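Local coordinates for PHD finger protein 3 (Homo sapiens, PDB 6IC9) that reads the phosphorylated C-terminal domain of RNA polymerase II through its SPOC domain, the part described here, and regulates neuronal gene expression, at residues V28-V34 against V77-V83; Y91-F95 against P145-L149; I49-I55 against R103-N109. One frame throughout, in Å; residues are numbered along the deposited sequence.

Contact 1: residues V28-V34 against V77-V83; sequences VTKAYPV and VVRFTPV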
loop_
_atom_site.group_PDB
_atom_site.type_symbol
_atom_site.label_atom_id
_atom_site.label_comp_id
_atom_site.label_asym_id
_atom_site.label_seq_id
_atom_site.Cartn_x
_atom_site.Cartn_y
_atom_site.Cartn_z
ATOM N N VAL A 28 12.288 8.111 0.046
ATOM C CA VAL A 28 12.833 6.759 0.164
ATOM C C VAL A 28 12.204 6.098 1.374
ATOM O O VAL A 28 12.075 6.703 2.442
ATOM C CB VAL A 28 14.358 6.757 0.314
ATOM C CG1 VAL A 28 14.892 5.304 0.316
ATOM C CG2 VAL A 28 14.958 7.576 -0.809
ATOM N N THR A 29 11.821 4.848 1.200
ATOM C CA THR A 29 11.099 4.137 2.238
ATOM C C THR A 29 11.552 2.681 2.220
ATOM O O THR A 29 11.945 2.158 1.188
ATOM C CB THR A 29 9.577 4.284 2.015
ATOM O OG1 THR A 29 8.879 3.555 3.022
ATOM C CG2 THR A 29 9.188 3.682 0.671
ATOM N N LYS A 30 11.429 2.003 3.366
ATOM C CA LYS A 30 11.606 0.567 3.432
ATOM C C LYS A 30 10.238 -0.039 3.724
ATOM O O LYS A 30 9.465 0.553 4.484
ATOM C CB LYS A 30 12.585 0.193 4.545
ATOM C CG LYS A 30 14.088 0.407 4.142
ATOM C CD LYS A 30 14.968 0.338 5.412
ATOM C CE LYS A 30 16.481 0.399 5.044
ATOM N NZ LYS A 30 17.341 0.513 6.296
ATOM N N ALA A 31 9.944 -1.175 3.102
ATOM C CA ALA A 31 8.690 -1.926 3.361
ATOM C C ALA A 31 8.980 -3.129 4.247
ATOM O O ALA A 31 9.955 -3.852 4.013
ATOM C CB ALA A 31 8.077 -2.425 2.047
ATOM N N TYR A 32 8.121 -3.357 5.246
ATOM C CA TYR A 32 8.178 -4.484 6.159
ATOM C C TYR A 32 6.890 -5.273 6.047
ATOM O O TYR A 32 5.813 -4.681 5.900
ATOM C CB TYR A 32 8.327 -4.037 7.614
ATOM C CG TYR A 32 9.674 -3.318 7.802
ATOM C CD1 TYR A 32 9.802 -1.973 7.536
ATOM C CD2 TYR A 32 10.829 -4.039 8.173
ATOM C CE1 TYR A 32 11.052 -1.328 7.670
ATOM C CE2 TYR A 32 12.059 -3.410 8.300
ATOM C CZ TYR A 32 12.159 -2.066 8.060
ATOM O OH TYR A 32 13.380 -1.457 8.186
ATOM N N PRO A 33 6.961 -6.588 6.207
ATOM C CA PRO A 33 5.735 -7.408 6.114
ATOM C C PRO A 33 4.777 -7.150 7.247
ATOM O O PRO A 33 5.160 -6.877 8.392
ATOM C CB PRO A 33 6.262 -8.856 6.152
ATOM C CG PRO A 33 7.639 -8.767 6.586
ATOM C CD PRO A 33 8.174 -7.424 6.182
ATOM N N VAL A 34 3.493 -7.193 6.904
ATOM C CA VAL A 34 2.418 -7.058 7.860
ATOM C C VAL A 34 1.511 -8.283 7.809
ATOM O O VAL A 34 1.240 -8.917 8.833
ATOM C CB VAL A 34 1.592 -5.768 7.607
ATOM C CG1 VAL A 34 0.455 -5.758 8.563
ATOM C CG2 VAL A 34 2.446 -4.463 7.823
ATOM N N VAL A 77 0.019 -7.394 2.671
ATOM C CA VAL A 77 -0.059 -6.064 3.245
ATOM C C VAL A 77 1.335 -5.792 3.775
ATOM O O VAL A 77 1.912 -6.662 4.443
ATOM C CB VAL A 77 -1.108 -5.972 4.380
ATOM C CG1 VAL A 77 -1.050 -4.538 4.926
ATOM C CG2 VAL A 77 -2.560 -6.302 3.858
ATOM N N VAL A 78 1.926 -4.656 3.382
ATOM C CA VAL A 78 3.218 -4.242 3.920
ATOM C C VAL A 78 3.034 -2.909 4.627
ATOM O O VAL A 78 2.007 -2.228 4.479
ATOM C CB VAL A 78 4.321 -4.110 2.848
ATOM C CG1 VAL A 78 4.571 -5.459 2.180
ATOM C CG2 VAL A 78 3.954 -3.003 1.764
ATOM N N ARG A 79 4.034 -2.542 5.440
ATOM C CA ARG A 79 4.012 -1.231 6.077
ATOM C C ARG A 79 5.291 -0.507 5.653
ATOM O O ARG A 79 6.344 -1.141 5.480
ATOM C CB ARG A 79 3.926 -1.286 7.600
ATOM C CG ARG A 79 5.125 -1.885 8.286
ATOM C CD ARG A 79 4.933 -1.841 9.859
ATOM N NE ARG A 79 5.954 -2.681 10.479
ATOM C CZ ARG A 79 7.183 -2.269 10.692
ATOM N NH1 ARG A 79 7.523 -1.004 10.391
ATOM N NH2 ARG A 79 8.063 -3.113 11.198
ATOM N N PHE A 80 5.156 0.779 5.385
ATOM C CA PHE A 80 6.265 1.613 4.893
ATOM C C PHE A 80 6.826 2.414 6.041
ATOM O O PHE A 80 6.063 2.903 6.882
ATOM C CB PHE A 80 5.782 2.560 3.775
ATOM C CG PHE A 80 5.393 1.824 2.515
ATOM C CD1 PHE A 80 6.369 1.258 1.709
ATOM C CD2 PHE A 80 4.041 1.718 2.137
ATOM C CE1 PHE A 80 6.027 0.552 0.508
ATOM C CE2 PHE A 80 3.668 0.999 0.966
ATOM C CZ PHE A 80 4.685 0.431 0.106
ATOM N N THR A 81 8.163 2.620 6.025
ATOM C CA THR A 81 8.811 3.485 7.020
ATOM C C THR A 81 9.741 4.423 6.263
ATOM O O THR A 81 10.400 3.976 5.345
ATOM C CB THR A 81 9.658 2.682 8.035
ATOM O OG1 THR A 81 10.707 2.034 7.334
ATOM C CG2 THR A 81 8.823 1.557 8.701
ATOM N N PRO A 82 9.792 5.709 6.602
ATOM C CA PRO A 82 10.772 6.611 5.932
ATOM C C PRO A 82 12.211 6.250 6.304
ATOM O O PRO A 82 12.491 5.793 7.414
ATOM C CB PRO A 82 10.382 7.997 6.473
ATOM C CG PRO A 82 9.881 7.688 7.924
ATOM C CD PRO A 82 9.112 6.363 7.732
ATOM N N VAL A 83 13.159 6.471 5.372
ATOM C CA VAL A 83 14.513 6.036 5.705
ATOM C C VAL A 83 15.274 7.106 6.479
ATOM O O VAL A 83 15.970 6.774 7.441
ATOM C CB VAL A 83 15.285 5.568 4.457
ATOM C CG1 VAL A 83 16.777 5.360 4.845
ATOM C CG2 VAL A 83 14.691 4.205 3.986
HETATM O O HOH W 1 4.872 -5.236 10.669
#
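The guanidinium of R79 and the ring of Y32 have nearly parallel planes, 7° apart, with Y32 CB 3.6 Å above the guanidinium plane and over its centre. At the guanidinium edge, in its plane, a water accepts from R79 NE (2.8 Å) and donates to P33 O, bridging the two strands. The Y32 ring meets T81 at its own edge, T81 OG1 standing 3.4 Å from Y32 CE1 and near the ring plane. R79 CG sits between its backbone N and carbonyl carbon (chi1 66°), and the chain runs extended from there to NE, which carries the flat group alongside Y32; on the way R79 CB packs 3.5 Å from V34 CG2.

A31 and F80 share the other face of the pair. A31 CB touches F80 CE1 at 3.9 Å and also nears V78 CG2. Separately, T29 turns its hydroxyl to the partner strand: OG1, anti to the backbone N (chi1 179°), donates to T81 O at 2.8 Å from well above the carbonyl plane. K30 N reaches the same oxygen within that plane, so two donors grip T81 O. Paired backbone bonds join K30 with T81 and Y32 with R79; single ones run from V34 N to V77 O and from V83 N to V28 O. At the far end V83 CG2 meets V28 CG1, 3.8 Å away, and the aliphatic chain of K30.

W15 of strand 15-21 packs on T29 and F80, while I152 of strand 147-155 lies against V78, so the side of A31 and F80 faces the interior. The arrangement is a regular antiparallel pairing of strands 25-35 and 73-82, neighbours in the seven-stranded mixed sheet that forms the beta-barrel of SPOC domains.

Contact 2: residues Y91-F95 against P145-L149; sequences YTLLF and PNLLL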
loop_
_atom_site.group_PDB
_atom_site.type_symbol
_atom_site.label_atom_id
_atom_site.label_comp_id
_atom_site.label_asym_id
_atom_site.label_seq_id
_atom_site.Cartn_x
_atom_site.Cartn_y
_atom_site.Cartn_z
ATOM N N TYR A 91 7.011 11.715 3.746
ATOM C CA TYR A 91 6.110 10.625 4.146
ATOM C C TYR A 91 4.863 11.182 4.806
ATOM O O TYR A 91 3.733 10.778 4.479
ATOM C CB TYR A 91 6.885 9.719 5.106
ATOM C CG TYR A 91 6.192 8.464 5.601
ATOM C CD1 TYR A 91 5.207 8.537 6.592
ATOM C CD2 TYR A 91 6.635 7.216 5.167
ATOM C CE1 TYR A 91 4.615 7.382 7.084
ATOM C CE2 TYR A 91 6.055 6.036 5.641
ATOM C CZ TYR A 91 5.075 6.141 6.597
ATOM O OH TYR A 91 4.520 4.987 7.080
ATOM N N THR A 92 5.067 12.081 5.780
ATOM C CA THR A 92 3.978 12.766 6.477
ATOM C C THR A 92 3.078 13.561 5.528
ATOM O O THR A 92 1.849 13.559 5.694
ATOM C CB THR A 92 4.568 13.647 7.567
ATOM O OG1 THR A 92 5.220 12.788 8.509
ATOM C CG2 THR A 92 3.494 14.466 8.290
ATOM N N LEU A 93 3.660 14.283 4.552
ATOM C CA LEU A 93 2.815 14.986 3.577
ATOM C C LEU A 93 1.911 14.019 2.830
ATOM O O LEU A 93 0.729 14.309 2.594
ATOM C CB LEU A 93 3.668 15.731 2.546
ATOM C CG LEU A 93 4.321 17.001 3.061
ATOM C CD1 LEU A 93 5.433 17.432 2.085
ATOM C CD2 LEU A 93 3.241 18.066 3.182
ATOM N N LEU A 94 2.466 12.878 2.420
ATOM C CA LEU A 94 1.680 11.908 1.679
ATOM C C LEU A 94 0.622 11.260 2.550
ATOM O O LEU A 94 -0.533 11.122 2.120
ATOM C CB LEU A 94 2.606 10.832 1.082
ATOM C CG LEU A 94 1.914 9.964 0.001
ATOM C CD1 LEU A 94 1.391 10.800 -1.124
ATOM C CD2 LEU A 94 2.938 8.945 -0.529
ATOM N N PHE A 95 0.985 10.874 3.779
ATOM C CA PHE A 95 -0.037 10.398 4.726
ATOM C C PHE A 95 -1.186 11.415 4.863
ATOM O O PHE A 95 -2.356 11.062 4.768
ATOM C CB PHE A 95 0.588 10.182 6.114
ATOM C CG PHE A 95 -0.449 9.802 7.153
ATOM C CD1 PHE A 95 -1.121 10.747 7.883
ATOM C CD2 PHE A 95 -0.797 8.481 7.305
ATOM C CE1 PHE A 95 -2.118 10.373 8.815
ATOM C CE2 PHE A 95 -1.791 8.105 8.234
ATOM C CZ PHE A 95 -2.433 9.055 8.975
ATOM N N PRO A 145 3.072 4.882 15.120
ATOM C CA PRO A 145 2.881 6.204 14.528
ATOM C C PRO A 145 1.799 6.104 13.459
ATOM O O PRO A 145 1.369 5.016 13.107
ATOM C CB PRO A 145 4.244 6.525 13.919
ATOM C CG PRO A 145 4.801 5.189 13.536
ATOM C CD PRO A 145 4.272 4.208 14.615
ATOM N N ASN A 146 1.374 7.250 12.955
ATOM C CA ASN A 146 0.642 7.252 11.682
ATOM C C ASN A 146 1.475 6.499 10.656
ATOM O O ASN A 146 2.705 6.687 10.566
ATOM C CB ASN A 146 0.381 8.689 11.196
ATOM C CG ASN A 146 -0.593 9.452 12.060
ATOM O OD1 ASN A 146 -1.459 8.876 12.713
ATOM N ND2 ASN A 146 -0.463 10.794 12.058
ATOM N N LEU A 147 0.813 5.697 9.809
ATOM C CA LEU A 147 1.523 4.781 8.924
ATOM C C LEU A 147 0.904 4.819 7.539
ATOM O O LEU A 147 -0.316 4.986 7.388
ATOM C CB LEU A 147 1.401 3.304 9.396
ATOM C CG LEU A 147 2.251 2.929 10.604
ATOM C CD1 LEU A 147 1.911 1.496 10.966
ATOM C CD2 LEU A 147 3.750 3.093 10.176
ATOM N N LEU A 148 1.746 4.557 6.543
ATOM C CA LEU A 148 1.313 4.239 5.179
ATOM C C LEU A 148 1.473 2.743 5.029
ATOM O O LEU A 148 2.577 2.208 5.255
ATOM C CB LEU A 148 2.200 4.961 4.134
ATOM C CG LEU A 148 1.962 6.479 4.069
ATOM C CD1 LEU A 148 3.032 7.106 3.160
ATOM C CD2 LEU A 148 0.554 6.834 3.515
ATOM N N LEU A 149 0.369 2.048 4.704
ATOM C CA LEU A 149 0.388 0.641 4.362
ATOM C C LEU A 149 0.313 0.478 2.855
ATOM O O LEU A 149 -0.288 1.297 2.168
ATOM C CB LEU A 149 -0.866 -0.001 5.013
ATOM C CG LEU A 149 -0.800 -0.674 6.395
ATOM C CD1 LEU A 149 0.035 0.021 7.438
ATOM C CD2 LEU A 149 -2.244 -1.030 6.910
#
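Helix 85-101 of the SPOC domain packs here against the start of strand 147-155; segments 91-95 and 147-149 approach to 8.8 Å between axes, at 70°. Y91 OH accepts a nearly straight hydrogen bond from L148 N (2.9 Å) and is also bonded to F80 O, so one hydroxyl links the helix to two neighbouring strands. With CG anti to the backbone nitrogen (chi1 -176°), the tyrosine ring reaches along L148, whose CD1 sits over the centre of one face at 3.9 Å from the ring centroid. L148 CD1 also meets L94 CD2, and L148 CD2 rests 3.8 Å from F95 CA. One turn on from Y91, the F95 ring stacks on the N146 amide, planes 5° apart, with N146 CB 3.7 Å from the ring centroid; L147 O lies in the ring plane, at its edge, 3.5 Å from F95 CD2. A phenylalanine in place of Y91 would probably leave L148 N without its acceptor and F80 O without this partner. Around the contact, N146 OD1 accepts from A124 N, L94 reaches F27 of strand 25-35 and I19 of strand 15-21, and F95 touches P121 of strand 114-122.

Contact 3: residues I49-I55 against R103-N109; sequences IQVGGRI and RYGVAAN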
loop_
_atom_site.group_PDB
_atom_site.type_symbol
_atom_site.label_atom_id
_atom_site.label_comp_id
_atom_site.label_asym_id
_atom_site.label_seq_id
_atom_site.Cartn_x
_atom_site.Cartn_y
_atom_site.Cartn_z
ATOM N N ILE A 49 7.801 3.482 -6.763
ATOM C CA ILE A 49 6.365 3.283 -6.918
ATOM C C ILE A 49 5.742 4.617 -7.272
ATOM O O ILE A 49 5.786 5.547 -6.457
ATOM C CB ILE A 49 5.740 2.748 -5.624
ATOM C CG1 ILE A 49 6.344 1.406 -5.269
ATOM C CG2 ILE A 49 4.166 2.724 -5.764
ATOM C CD1 ILE A 49 5.953 0.917 -3.878
ATOM N N GLN A 50 5.156 4.714 -8.477
ATOM C CA GLN A 50 4.544 5.947 -8.969
ATOM C C GLN A 50 3.090 5.978 -8.544
ATOM O O GLN A 50 2.307 5.136 -8.972
ATOM C CB GLN A 50 4.591 6.037 -10.498
ATOM C CG GLN A 50 6.014 6.039 -11.032
ATOM C CD GLN A 50 6.816 7.255 -10.568
ATOM O OE1 GLN A 50 6.302 8.406 -10.493
ATOM N NE2 GLN A 50 8.082 7.011 -10.248
ATOM N N VAL A 51 2.724 6.941 -7.723
ATOM C CA VAL A 51 1.321 7.036 -7.313
ATOM C C VAL A 51 0.571 7.837 -8.380
ATOM O O VAL A 51 0.831 9.034 -8.574
ATOM C CB VAL A 51 1.204 7.687 -5.935
ATOM C CG1 VAL A 51 -0.270 7.720 -5.487
ATOM C CG2 VAL A 51 2.108 6.967 -4.942
ATOM N N GLY A 52 -0.296 7.164 -9.108
ATOM C CA GLY A 52 -1.009 7.691 -10.248
ATOM C C GLY A 52 -2.354 8.288 -9.980
ATOM O O GLY A 52 -2.947 8.880 -10.883
ATOM N N GLY A 53 -2.904 8.109 -8.789
ATOM C CA GLY A 53 -4.250 8.587 -8.568
ATOM C C GLY A 53 -4.771 8.182 -7.214
ATOM O O GLY A 53 -4.036 7.661 -6.357
ATOM N N ARG A 54 -6.047 8.428 -7.034
ATOM C CA ARG A 54 -6.657 8.166 -5.748
ATOM C C ARG A 54 -7.986 7.470 -5.949
ATOM O O ARG A 54 -8.620 7.554 -7.017
ATOM C CB ARG A 54 -6.833 9.459 -4.955
ATOM C CG ARG A 54 -7.676 10.459 -5.682
ATOM C CD ARG A 54 -7.551 11.879 -5.121
ATOM N NE ARG A 54 -8.489 12.748 -5.834
ATOM C CZ ARG A 54 -8.480 14.078 -5.771
ATOM N NH1 ARG A 54 -7.572 14.712 -5.036
ATOM N NH2 ARG A 54 -9.407 14.780 -6.428
ATOM N N ILE A 55 -8.417 6.767 -4.912
ATOM C CA ILE A 55 -9.589 5.912 -5.062
ATOM C C ILE A 55 -10.332 5.856 -3.729
ATOM O O ILE A 55 -9.726 5.936 -2.659
ATOM C CB ILE A 55 -9.127 4.508 -5.557
ATOM C CG1 ILE A 55 -10.320 3.630 -6.008
ATOM C CG2 ILE A 55 -8.242 3.793 -4.488
ATOM C CD1 ILE A 55 -9.849 2.280 -6.705
ATOM N N ARG A 103 -9.074 8.969 1.136
ATOM C CA ARG A 103 -8.838 8.237 -0.097
ATOM C C ARG A 103 -7.673 7.295 0.147
ATOM O O ARG A 103 -6.900 7.462 1.098
ATOM C CB ARG A 103 -8.509 9.190 -1.290
ATOM C CG ARG A 103 -9.699 10.126 -1.711
ATOM C CD ARG A 103 -10.832 9.317 -2.333
ATOM N NE ARG A 103 -11.923 10.163 -2.835
ATOM C CZ ARG A 103 -12.977 10.523 -2.101
ATOM N NH1 ARG A 103 -13.052 10.152 -0.839
ATOM N NH2 ARG A 103 -13.943 11.282 -2.610
ATOM N N TYR A 104 -7.539 6.335 -0.755
ATOM C CA TYR A 104 -6.316 5.562 -0.883
ATOM C C TYR A 104 -5.572 5.988 -2.149
ATOM O O TYR A 104 -6.166 6.476 -3.119
ATOM C CB TYR A 104 -6.606 4.044 -0.956
ATOM C CG TYR A 104 -7.276 3.442 0.272
ATOM C CD1 TYR A 104 -7.309 4.133 1.525
ATOM C CD2 TYR A 104 -7.873 2.177 0.198
ATOM C CE1 TYR A 104 -7.960 3.580 2.636
ATOM C CE2 TYR A 104 -8.506 1.616 1.332
ATOM C CZ TYR A 104 -8.537 2.329 2.534
ATOM O OH TYR A 104 -9.143 1.785 3.653
ATOM N N GLY A 105 -4.269 5.742 -2.172
ATOM C CA GLY A 105 -3.479 5.975 -3.387
ATOM C C GLY A 105 -3.493 4.737 -4.278
ATOM O O GLY A 105 -3.554 3.600 -3.787
ATOM N N VAL A 106 -3.353 4.954 -5.590
ATOM C CA VAL A 106 -3.280 3.869 -6.584
ATOM C C VAL A 106 -1.921 3.908 -7.272
ATOM O O VAL A 106 -1.552 4.941 -7.854
ATOM C CB VAL A 106 -4.400 3.991 -7.631
ATOM C CG1 VAL A 106 -4.359 2.748 -8.554
ATOM C CG2 VAL A 106 -5.778 4.099 -6.916
ATOM N N ALA A 107 -1.173 2.794 -7.208
ATOM C CA ALA A 107 0.091 2.708 -7.943
ATOM C C ALA A 107 -0.185 2.572 -9.436
ATOM O O ALA A 107 -1.081 1.830 -9.860
ATOM C CB ALA A 107 0.952 1.506 -7.460
ATOM N N ALA A 108 0.610 3.276 -10.250
ATOM C CA ALA A 108 0.356 3.295 -11.687
ATOM C C ALA A 108 1.420 2.577 -12.533
ATOM O O ALA A 108 1.271 2.527 -13.757
ATOM C CB ALA A 108 0.223 4.746 -12.167
ATOM N N ASN A 109 2.486 2.058 -11.946
ATOM C CA ASN A 109 3.592 1.450 -12.709
ATOM C C ASN A 109 3.905 0.066 -12.172
ATOM O O ASN A 109 5.059 -0.293 -11.916
ATOM C CB ASN A 109 4.859 2.329 -12.695
ATOM C CG ASN A 109 5.494 2.427 -11.298
ATOM O OD1 ASN A 109 4.773 2.389 -10.278
ATOM N ND2 ASN A 109 6.841 2.548 -11.248
#
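Residues 49-55 and 104-107 run antiparallel, their axes coming within 4.4 Å at 143°, and G52 with G53 face V106 as a classic beta bulge: G52 N donates to V106 O (2.8 Å) and V106 N to G53 O. G52, without a side chain, lets A108 CB come within 3.7 Å of G52 CA. Beyond the bulge I55 and Y104 share two backbone bonds, and I55 CG2 presses on V106 CG2 at 3.5 Å, tighter than usual, the two side chains crossing at about a right angle. At the other end N109 OD1 takes the backbone N of Q50 in a nearly straight bond (3.0 Å, 170° at the hydrogen), approached from above the carbonyl plane. N109 CG, lodged between backbone N and carbonyl carbon (chi1 67°), brings the amide there, while ND2 is bonded to S48 O. R54 and R103 touch through their CB atoms, 4.0 Å apart. R54 NH2 bonds a modified side chain of the bound phosphopeptide, R54 NH1 reaches Y97 OH, and the backbones of G52 and R54 also bond the peptide. V106 and A108 each pack on an aromatic side chain of the peptide, so a basic group and apolar surface together bind the phosphorylated polymerase tail here.

Overall arrangement
All three contacts reach one mixed sheet of the SPOC domain. Contacts 1 and 2 adjoin, their centres 10 Å apart: F80 N probably bonds L148 O at 3.0 Å, P82 CD packs 3.7 Å from Y91 CD2, and strand 73-82 runs beside strand 147-155. Contact 3 lies about 16 Å from contact 1, centre to centre, on the other side of the chain's centre, yet F80 CZ comes within 4.2 Å of I49 CD1. Contacts 2 and 3 do not touch, their nearest atoms about 5 Å apart, though helix 85-101 leads directly to strand 104-107. The bound peptide lies on contact 3, next to R54.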